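Local coordinates for D-lactate dehydrogenase (Fermentative) (Pseudomonas aeruginosa, PDB 6ABJ), which interconverts pyruvate and D-lactate with NAD(H), probably reducing pyruvate in fermentation, as a tetrameric member of the D-isomer-specific 2-hydroxyacid dehydrogenase family, at residues Y140-E145 against H151-F156; L328-A333 against T338-V343. All blocks are in the same frame, centred on the assembly; numbering follows the deposited sequence.

Interaction 1 (Y140-E145 against H151-F156); sequences YNRTRE and HGLTGF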
ATOM      1  N   TYR B 140       1.920   9.652  -1.659  1.00 20.48           N
ATOM      2  CA  TYR B 140       2.090   9.157  -0.317  1.00 21.00           C
ATOM      3  C   TYR B 140       2.631   7.778  -0.343  1.00 20.09           C
ATOM      4  O   TYR B 140       3.597   7.439   0.382  1.00 19.51           O
ATOM      5  CB  TYR B 140       0.714   9.206   0.454  1.00 22.24           C
ATOM      6  CG  TYR B 140       0.771   8.551   1.734  1.00 23.47           C
ATOM      7  CD1 TYR B 140       1.440   9.128   2.798  1.00 26.00           C
ATOM      8  CD2 TYR B 140       0.132   7.333   1.931  1.00 25.86           C
ATOM      9  CE1 TYR B 140       1.504   8.505   4.045  1.00 28.39           C
ATOM     10  CE2 TYR B 140       0.231   6.666   3.116  1.00 27.63           C
ATOM     11  CZ  TYR B 140       0.878   7.276   4.199  1.00 31.03           C
ATOM     12  OH  TYR B 140       0.979   6.604   5.366  1.00 32.60           O
ATOM     13  N   ASN B 141       2.007   6.926  -1.172  1.00 19.74           N
ATOM     14  CA  ASN B 141       2.442   5.546  -1.235  1.00 19.73           C
ATOM     15  C   ASN B 141       3.865   5.370  -1.786  1.00 19.10           C
ATOM     16  O   ASN B 141       4.547   4.481  -1.394  1.00 20.00           O
ATOM     17  CB  ASN B 141       1.426   4.710  -2.033  1.00 20.03           C
ATOM     18  CG  ASN B 141       0.147   4.431  -1.211  1.00 21.35           C
ATOM     19  OD1 ASN B 141       0.160   4.357   0.032  1.00 21.65           O
ATOM     20  ND2 ASN B 141      -0.937   4.293  -1.898  1.00 23.03           N
ATOM     21  N   ARG B 142       4.272   6.242  -2.683  1.00 18.31           N
ATOM     22  CA  ARG B 142       5.637   6.243  -3.131  1.00 18.71           C
ATOM     23  C   ARG B 142       6.602   6.686  -2.079  1.00 18.82           C
ATOM     24  O   ARG B 142       7.531   5.977  -1.715  1.00 19.35           O
ATOM     25  CB  ARG B 142       5.820   7.152  -4.364  1.00 19.44           C
ATOM     26  CG  ARG B 142       5.165   6.596  -5.629  1.00 19.78           C
ATOM     27  CD  ARG B 142       5.570   7.493  -6.769  1.00 20.04           C
ATOM     28  NE  ARG B 142       4.803   7.193  -7.954  1.00 21.04           N
ATOM     29  CZ  ARG B 142       4.903   7.830  -9.122  1.00 23.22           C
ATOM     30  NH1 ARG B 142       5.744   8.868  -9.280  1.00 22.14           N
ATOM     31  NH2 ARG B 142       4.102   7.453 -10.119  1.00 23.09           N
ATOM     32  N   THR B 143       6.375   7.859  -1.524  1.00 18.95           N
ATOM     33  CA  THR B 143       7.395   8.362  -0.579  1.00 20.25           C
ATOM     34  C   THR B 143       7.513   7.540   0.701  1.00 21.21           C
ATOM     35  O   THR B 143       8.602   7.427   1.296  1.00 22.22           O
ATOM     36  CB  THR B 143       7.163   9.851  -0.220  1.00 19.58           C
ATOM     37  OG1 THR B 143       5.931  10.039   0.475  1.00 20.20           O
ATOM     38  CG2 THR B 143       7.154  10.731  -1.466  1.00 19.64           C
ATOM     39  N   ARG B 144       6.423   6.932   1.121  1.00 22.64           N
ATOM     40  CA  ARG B 144       6.420   6.081   2.307  1.00 26.83           C
ATOM     41  C   ARG B 144       7.414   4.958   2.156  1.00 24.39           C
ATOM     42  O   ARG B 144       7.892   4.454   3.106  1.00 23.89           O
ATOM     43  CB  ARG B 144       5.089   5.400   2.501  1.00 30.73           C
ATOM     44  CG  ARG B 144       4.017   6.270   3.056  1.00 41.30           C
ATOM     45  CD  ARG B 144       4.139   6.402   4.550  1.00 47.19           C
ATOM     46  NE  ARG B 144       3.540   5.275   5.224  1.00 52.76           N
ATOM     47  CZ  ARG B 144       3.052   5.304   6.460  1.00 53.81           C
ATOM     48  NH1 ARG B 144       3.078   6.415   7.180  1.00 42.14           N
ATOM     49  NH2 ARG B 144       2.531   4.200   6.938  1.00 56.07           N
ATOM     50  N   GLU B 145       7.618   4.540   0.932  1.00 23.02           N
ATOM     51  CA  GLU B 145       8.491   3.442   0.637  1.00 25.11           C
ATOM     52  C   GLU B 145       9.894   3.895   0.074  1.00 25.85           C
ATOM     53  O   GLU B 145      10.696   3.081  -0.430  1.00 25.81           O
ATOM     54  CB  GLU B 145       7.783   2.394  -0.288  1.00 28.55           C
ATOM     55  CG  GLU B 145       7.411   2.814  -1.705  1.00 31.92           C
ATOM     56  CD  GLU B 145       6.793   1.704  -2.598  1.00 37.09           C
ATOM     57  OE1 GLU B 145       5.935   2.012  -3.511  1.00 41.39           O
ATOM     58  OE2 GLU B 145       7.208   0.539  -2.443  1.00 40.22           O
ATOM     59  N   HIS B 151       7.443  10.916 -11.761  1.00 22.50           N
ATOM     60  CA  HIS B 151       6.733  10.520 -13.028  1.00 23.57           C
ATOM     61  C   HIS B 151       5.244  10.259 -12.799  1.00 23.49           C
ATOM     62  O   HIS B 151       4.863   9.578 -11.851  1.00 22.05           O
ATOM     63  CB  HIS B 151       7.358   9.298 -13.718  1.00 23.87           C
ATOM     64  CG  HIS B 151       7.258   8.026 -12.915  1.00 24.59           C
ATOM     65  ND1 HIS B 151       6.189   7.168 -13.038  1.00 26.79           N
ATOM     66  CD2 HIS B 151       8.016   7.539 -11.911  1.00 25.31           C
ATOM     67  CE1 HIS B 151       6.310   6.187 -12.169  1.00 27.57           C
ATOM     68  NE2 HIS B 151       7.398   6.402 -11.446  1.00 25.96           N
ATOM     69  N   GLY B 152       4.404  10.772 -13.696  1.00 22.41           N
ATOM     70  CA  GLY B 152       2.981  10.573 -13.637  1.00 21.58           C
ATOM     71  C   GLY B 152       2.190  11.362 -12.595  1.00 19.94           C
ATOM     72  O   GLY B 152       0.974  11.284 -12.581  1.00 20.73           O
ATOM     73  N   LEU B 153       2.848  12.195 -11.782  1.00 19.48           N
ATOM     74  CA  LEU B 153       2.185  12.944 -10.726  1.00 19.32           C
ATOM     75  C   LEU B 153       1.808  14.400 -11.082  1.00 19.42           C
ATOM     76  O   LEU B 153       1.187  15.092 -10.271  1.00 18.95           O
ATOM     77  CB  LEU B 153       3.054  12.956  -9.469  1.00 19.31           C
ATOM     78  CG  LEU B 153       3.503  11.624  -8.922  1.00 19.62           C
ATOM     79  CD1 LEU B 153       4.270  11.811  -7.620  1.00 20.41           C
ATOM     80  CD2 LEU B 153       2.299  10.685  -8.640  1.00 21.16           C
ATOM     81  N   THR B 154       2.139  14.830 -12.321  1.00 19.65           N
ATOM     82  CA  THR B 154       1.842  16.166 -12.746  1.00 20.13           C
ATOM     83  C   THR B 154       0.356  16.454 -12.724  1.00 21.20           C
ATOM     84  O   THR B 154      -0.422  15.725 -13.403  1.00 20.77           O
ATOM     85  CB  THR B 154       2.401  16.445 -14.153  1.00 21.52           C
ATOM     86  OG1 THR B 154       3.769  16.133 -14.155  1.00 20.88           O
ATOM     87  CG2 THR B 154       2.249  17.919 -14.515  1.00 21.72           C
ATOM     88  N   GLY B 155      -0.037  17.541 -12.085  1.00 19.37           N
ATOM     89  CA  GLY B 155      -1.431  17.984 -12.050  1.00 20.77           C
ATOM     90  C   GLY B 155      -1.714  19.198 -12.903  1.00 20.63           C
ATOM     91  O   GLY B 155      -1.053  19.405 -13.955  1.00 21.63           O
ATOM     92  N   PHE B 156      -2.706  19.949 -12.500  1.00 20.40           N
ATOM     93  CA  PHE B 156      -3.107  21.158 -13.163  1.00 21.06           C
ATOM     94  C   PHE B 156      -3.493  22.223 -12.134  1.00 22.06           C
ATOM     95  O   PHE B 156      -4.009  21.917 -11.049  1.00 21.55           O
ATOM     96  CB  PHE B 156      -4.254  20.854 -14.149  1.00 22.74           C
ATOM     97  CG  PHE B 156      -5.519  20.322 -13.505  1.00 22.58           C
ATOM     98  CD1 PHE B 156      -5.707  18.963 -13.342  1.00 24.03           C
ATOM     99  CD2 PHE B 156      -6.517  21.154 -13.095  1.00 25.28           C
ATOM    100  CE1 PHE B 156      -6.894  18.470 -12.824  1.00 26.66           C
ATOM    101  CE2 PHE B 156      -7.722  20.655 -12.562  1.00 26.63           C
ATOM    102  CZ  PHE B 156      -7.914  19.295 -12.481  1.00 26.78           C
TER

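Interaction 2 (L328-A333 against T338-V343); sequences LDNIAA and TPRNRV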
ATOM      1  N   LEU B 328     -30.534  13.500  19.162  1.00 36.27           N
ATOM      2  CA  LEU B 328     -31.004  13.589  20.535  1.00 37.77           C
ATOM      3  C   LEU B 328     -32.183  14.582  20.664  1.00 38.63           C
ATOM      4  O   LEU B 328     -33.188  14.274  21.348  1.00 39.95           O
ATOM      5  CB  LEU B 328     -29.842  13.906  21.500  1.00 38.32           C
ATOM      6  CG  LEU B 328     -28.760  12.805  21.577  1.00 38.78           C
ATOM      7  CD1 LEU B 328     -27.784  13.009  22.723  1.00 38.04           C
ATOM      8  CD2 LEU B 328     -29.338  11.406  21.661  1.00 38.81           C
ATOM      9  N   ASP B 329     -32.105  15.729  19.981  1.00 40.31           N
ATOM     10  CA  ASP B 329     -33.244  16.642  19.931  1.00 39.15           C
ATOM     11  C   ASP B 329     -34.469  15.986  19.310  1.00 39.82           C
ATOM     12  O   ASP B 329     -35.597  16.211  19.786  1.00 34.99           O
ATOM     13  CB  ASP B 329     -32.917  17.956  19.216  1.00 42.03           C
ATOM     14  CG  ASP B 329     -31.995  18.876  20.041  1.00 49.13           C
ATOM     15  OD1 ASP B 329     -31.792  18.633  21.277  1.00 53.71           O
ATOM     16  OD2 ASP B 329     -31.510  19.881  19.460  1.00 53.94           O
ATOM     17  N   ASN B 330     -34.286  15.210  18.239  1.00 34.37           N
ATOM     18  CA  ASN B 330     -35.412  14.503  17.623  1.00 36.57           C
ATOM     19  C   ASN B 330     -36.088  13.573  18.634  1.00 36.73           C
ATOM     20  O   ASN B 330     -37.317  13.395  18.632  1.00 35.59           O
ATOM     21  CB  ASN B 330     -35.004  13.655  16.396  1.00 34.44           C
ATOM     22  CG  ASN B 330     -34.652  14.468  15.195  1.00 34.95           C
ATOM     23  OD1 ASN B 330     -34.959  15.658  15.080  1.00 33.56           O
ATOM     24  ND2 ASN B 330     -33.976  13.796  14.231  1.00 34.01           N
ATOM     25  N   ILE B 331     -35.268  12.977  19.481  1.00 36.50           N
ATOM     26  CA  ILE B 331     -35.752  11.986  20.427  1.00 40.34           C
ATOM     27  C   ILE B 331     -36.543  12.703  21.547  1.00 42.53           C
ATOM     28  O   ILE B 331     -37.615  12.204  21.965  1.00 41.55           O
ATOM     29  CB  ILE B 331     -34.591  11.116  20.988  1.00 42.11           C
ATOM     30  CG1 ILE B 331     -34.124  10.102  19.928  1.00 40.98           C
ATOM     31  CG2 ILE B 331     -35.036  10.304  22.204  1.00 43.13           C
ATOM     32  CD1 ILE B 331     -32.789   9.444  20.231  1.00 41.53           C
ATOM     33  N   ALA B 332     -36.004  13.838  22.015  1.00 41.72           N
ATOM     34  CA  ALA B 332     -36.666  14.668  23.074  1.00 42.17           C
ATOM     35  C   ALA B 332     -38.009  15.171  22.545  1.00 41.13           C
ATOM     36  O   ALA B 332     -39.022  15.181  23.244  1.00 41.10           O
ATOM     37  CB  ALA B 332     -35.752  15.825  23.481  1.00 42.44           C
ATOM     38  N   ALA B 333     -38.001  15.558  21.280  1.00 40.01           N
ATOM     39  CA  ALA B 333     -39.196  16.041  20.605  1.00 39.43           C
ATOM     40  C   ALA B 333     -40.264  14.957  20.469  1.00 39.96           C
ATOM     41  O   ALA B 333     -41.463  15.187  20.783  1.00 40.83           O
ATOM     42  CB  ALA B 333     -38.854  16.685  19.282  1.00 39.53           C
ATOM     43  N   THR B 338     -43.805  16.378  19.703  1.00 43.42           N
ATOM     44  CA  THR B 338     -43.613  17.412  18.693  1.00 44.34           C
ATOM     45  C   THR B 338     -43.091  16.654  17.464  1.00 45.81           C
ATOM     46  O   THR B 338     -42.061  15.996  17.598  1.00 38.35           O
ATOM     47  CB  THR B 338     -42.534  18.417  19.175  1.00 48.74           C
ATOM     48  OG1 THR B 338     -42.942  19.003  20.419  1.00 46.43           O
ATOM     49  CG2 THR B 338     -42.313  19.525  18.176  1.00 52.31           C
ATOM     50  N   PRO B 339     -43.816  16.716  16.318  1.00 45.88           N
ATOM     51  CA  PRO B 339     -43.338  16.084  15.072  1.00 46.14           C
ATOM     52  C   PRO B 339     -42.085  16.870  14.628  1.00 45.86           C
ATOM     53  O   PRO B 339     -42.159  18.090  14.314  1.00 49.51           O
ATOM     54  CB  PRO B 339     -44.523  16.249  14.107  1.00 48.63           C
ATOM     55  CG  PRO B 339     -45.273  17.447  14.614  1.00 49.74           C
ATOM     56  CD  PRO B 339     -44.915  17.675  16.054  1.00 47.63           C
ATOM     57  N   ARG B 340     -40.936  16.255  14.850  1.00 41.68           N
ATOM     58  CA  ARG B 340     -39.666  16.841  14.429  1.00 40.32           C
ATOM     59  C   ARG B 340     -38.906  15.765  13.604  1.00 34.60           C
ATOM     60  O   ARG B 340     -38.641  14.670  14.087  1.00 33.96           O
ATOM     61  CB  ARG B 340     -38.867  17.345  15.627  1.00 41.36           C
ATOM     62  CG  ARG B 340     -37.477  17.897  15.256  1.00 48.30           C
ATOM     63  CD  ARG B 340     -36.838  18.842  16.272  1.00 50.18           C
ATOM     64  NE  ARG B 340     -37.860  19.795  16.729  1.00 55.71           N
ATOM     65  CZ  ARG B 340     -37.717  20.649  17.738  1.00 59.97           C
ATOM     66  NH1 ARG B 340     -36.576  20.706  18.410  1.00 60.28           N
ATOM     67  NH2 ARG B 340     -38.733  21.459  18.068  1.00 58.71           N
ATOM     68  N   ASN B 341     -38.676  16.108  12.352  1.00 37.06           N
ATOM     69  CA  ASN B 341     -37.894  15.282  11.392  1.00 37.59           C
ATOM     70  C   ASN B 341     -38.395  13.842  11.341  1.00 37.09           C
ATOM     71  O   ASN B 341     -37.644  12.891  11.287  1.00 32.62           O
ATOM     72  CB  ASN B 341     -36.408  15.323  11.762  1.00 35.89           C
ATOM     73  CG  ASN B 341     -35.825  16.728  11.657  1.00 36.11           C
ATOM     74  OD1 ASN B 341     -36.073  17.425  10.676  1.00 35.08           O
ATOM     75  ND2 ASN B 341     -35.038  17.135  12.654  1.00 32.41           N
ATOM     76  N   ARG B 342     -39.703  13.697  11.333  1.00 36.14           N
ATOM     77  CA  ARG B 342     -40.268  12.388  11.177  1.00 36.60           C
ATOM     78  C   ARG B 342     -40.221  12.027   9.721  1.00 35.28           C
ATOM     79  O   ARG B 342     -40.459  12.865   8.854  1.00 34.19           O
ATOM     80  CB  ARG B 342     -41.771  12.384  11.544  1.00 38.19           C
ATOM     81  CG  ARG B 342     -42.171  12.689  12.960  1.00 42.97           C
ATOM     82  CD  ARG B 342     -41.968  11.463  13.812  1.00 45.49           C
ATOM     83  NE  ARG B 342     -43.199  10.640  13.932  1.00 47.82           N
ATOM     84  CZ  ARG B 342     -44.053  10.696  14.956  1.00 44.68           C
ATOM     85  NH1 ARG B 342     -43.872  11.555  15.958  1.00 47.29           N
ATOM     86  NH2 ARG B 342     -45.066   9.859  14.996  1.00 42.10           N
ATOM     87  N   VAL B 343     -40.040  10.745   9.461  1.00 33.71           N
ATOM     88  CA  VAL B 343     -40.120  10.231   8.129  1.00 33.21           C
ATOM     89  C   VAL B 343     -41.398   9.460   8.036  1.00 33.54           C
ATOM     90  O   VAL B 343     -41.615   8.579   8.826  1.00 37.57           O
ATOM     91  CB  VAL B 343     -38.985   9.184   7.896  1.00 31.88           C
ATOM     92  CG1 VAL B 343     -39.007   8.720   6.449  1.00 32.61           C
ATOM     93  CG2 VAL B 343     -37.643   9.812   8.220  1.00 31.13           C
TER
HETATM   94  O   HOH W   1     -39.038  13.801  16.667  1.00 37.90           O

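Interaction 1 (Y140-E145 against H151-F156)
The carbonyl oxygen of H151 is gripped by both terminal nitrogens of one arginine: R142 NH1 and R142 NH2 each lie 2.8 Å from H151 O. This arginine fastens helix 136-143 to the loop that leads on to strand 162-166 of the NAD-binding Rossmann domain. The oxygen sits in the guanidinium plane and is met end-on; because one acceptor is shared between two N-H groups, both bonds are bent, the NH1 one to 142°. Arginine suits the place through its reach: its chain runs extended from CG (chi2 -173°) and carries a flat, five-N-H head across a gap of 10.7 Å between R142 CA and L153 CA. NH1 also donates to S149 O, so the head closes the turn between the segments.

The guanidinium is sandwiched. Over one face lies the H151 imidazole, stacked at 24° with centres 3.9 Å apart; on the opposite face L153 brings its branched end, CD2 standing 3.8 Å above the plane. Leucine fills this side without competing for the N-H groups. The ring is steadied from a third subunit, where D289 accepts a bond from H151 ND1, and the same carboxylate, in a long, weak ion pair with R142, probably offsets some of its charge. At the ring's nearest approach, H151 CE1 comes within 3.3 Å of R142 NH2.

Interaction 2 (L328-A333 against T338-V343)
This is a local polar contact, part buried and part open, in which the chain folds back after helix 317-335 and the C-terminal segment 338-343 runs beside the helix it has just left. Here the helix packs on what is, by family resemblance, probably the substrate-binding (catalytic) domain, built on the five-stranded parallel sheet that contains strand 18-21; L328 and I331 touch I19. The turn is closed by a backbone bond, T338 N to A333 O at 2.8 Å, the N-H...O angle a nearly straight 171°.

One helical turn earlier, two asparagines meet. N341 ND2 donates to N330 OD1 over 2.8 Å, in the carbonyl plane and on a lone pair, although the two amides are turned 67° against each other. Asparagine suits position 330 because its short amide accepts with one end and donates with the other, N330 ND2 making a weak bond to H112 O. N341 supplies the donating ND2 from a left-handed backbone conformation, which asparagine tolerates well.

Between these bonds a water donates to N330 O and R340 O, joining main chains that hold no direct bond there. A333 is small enough to admit the returning chain, and A333 CB lies 3.7 Å from R340 CB. The arginine chain bends at chi3 (-44°), so that A333 CB lies over one guanidinium face, offset toward the rim; R340 NE lies 4.1 Å from A333 CB.

How the interactions relate
Both contacts tie a helix to the chain that follows it, yet they lie on opposite sides of the chain's centre, with centres 48 Å apart and nearest atoms about 34 Å apart. Interaction 1 is buried and built into the subunit interfaces, with two other subunits reaching its segments; interaction 2 is partly exposed and touched by no other chain of the assembly. Their chemistry differs too: in 140-145 against 151-156 a single cationic head, sandwiched between an aromatic and an aliphatic side chain, grips a loop carbonyl, whereas in 328-333 against 338-343 neutral amides, main-chain groups and a water share the work. The arginine of interaction 2 contributes mostly packing.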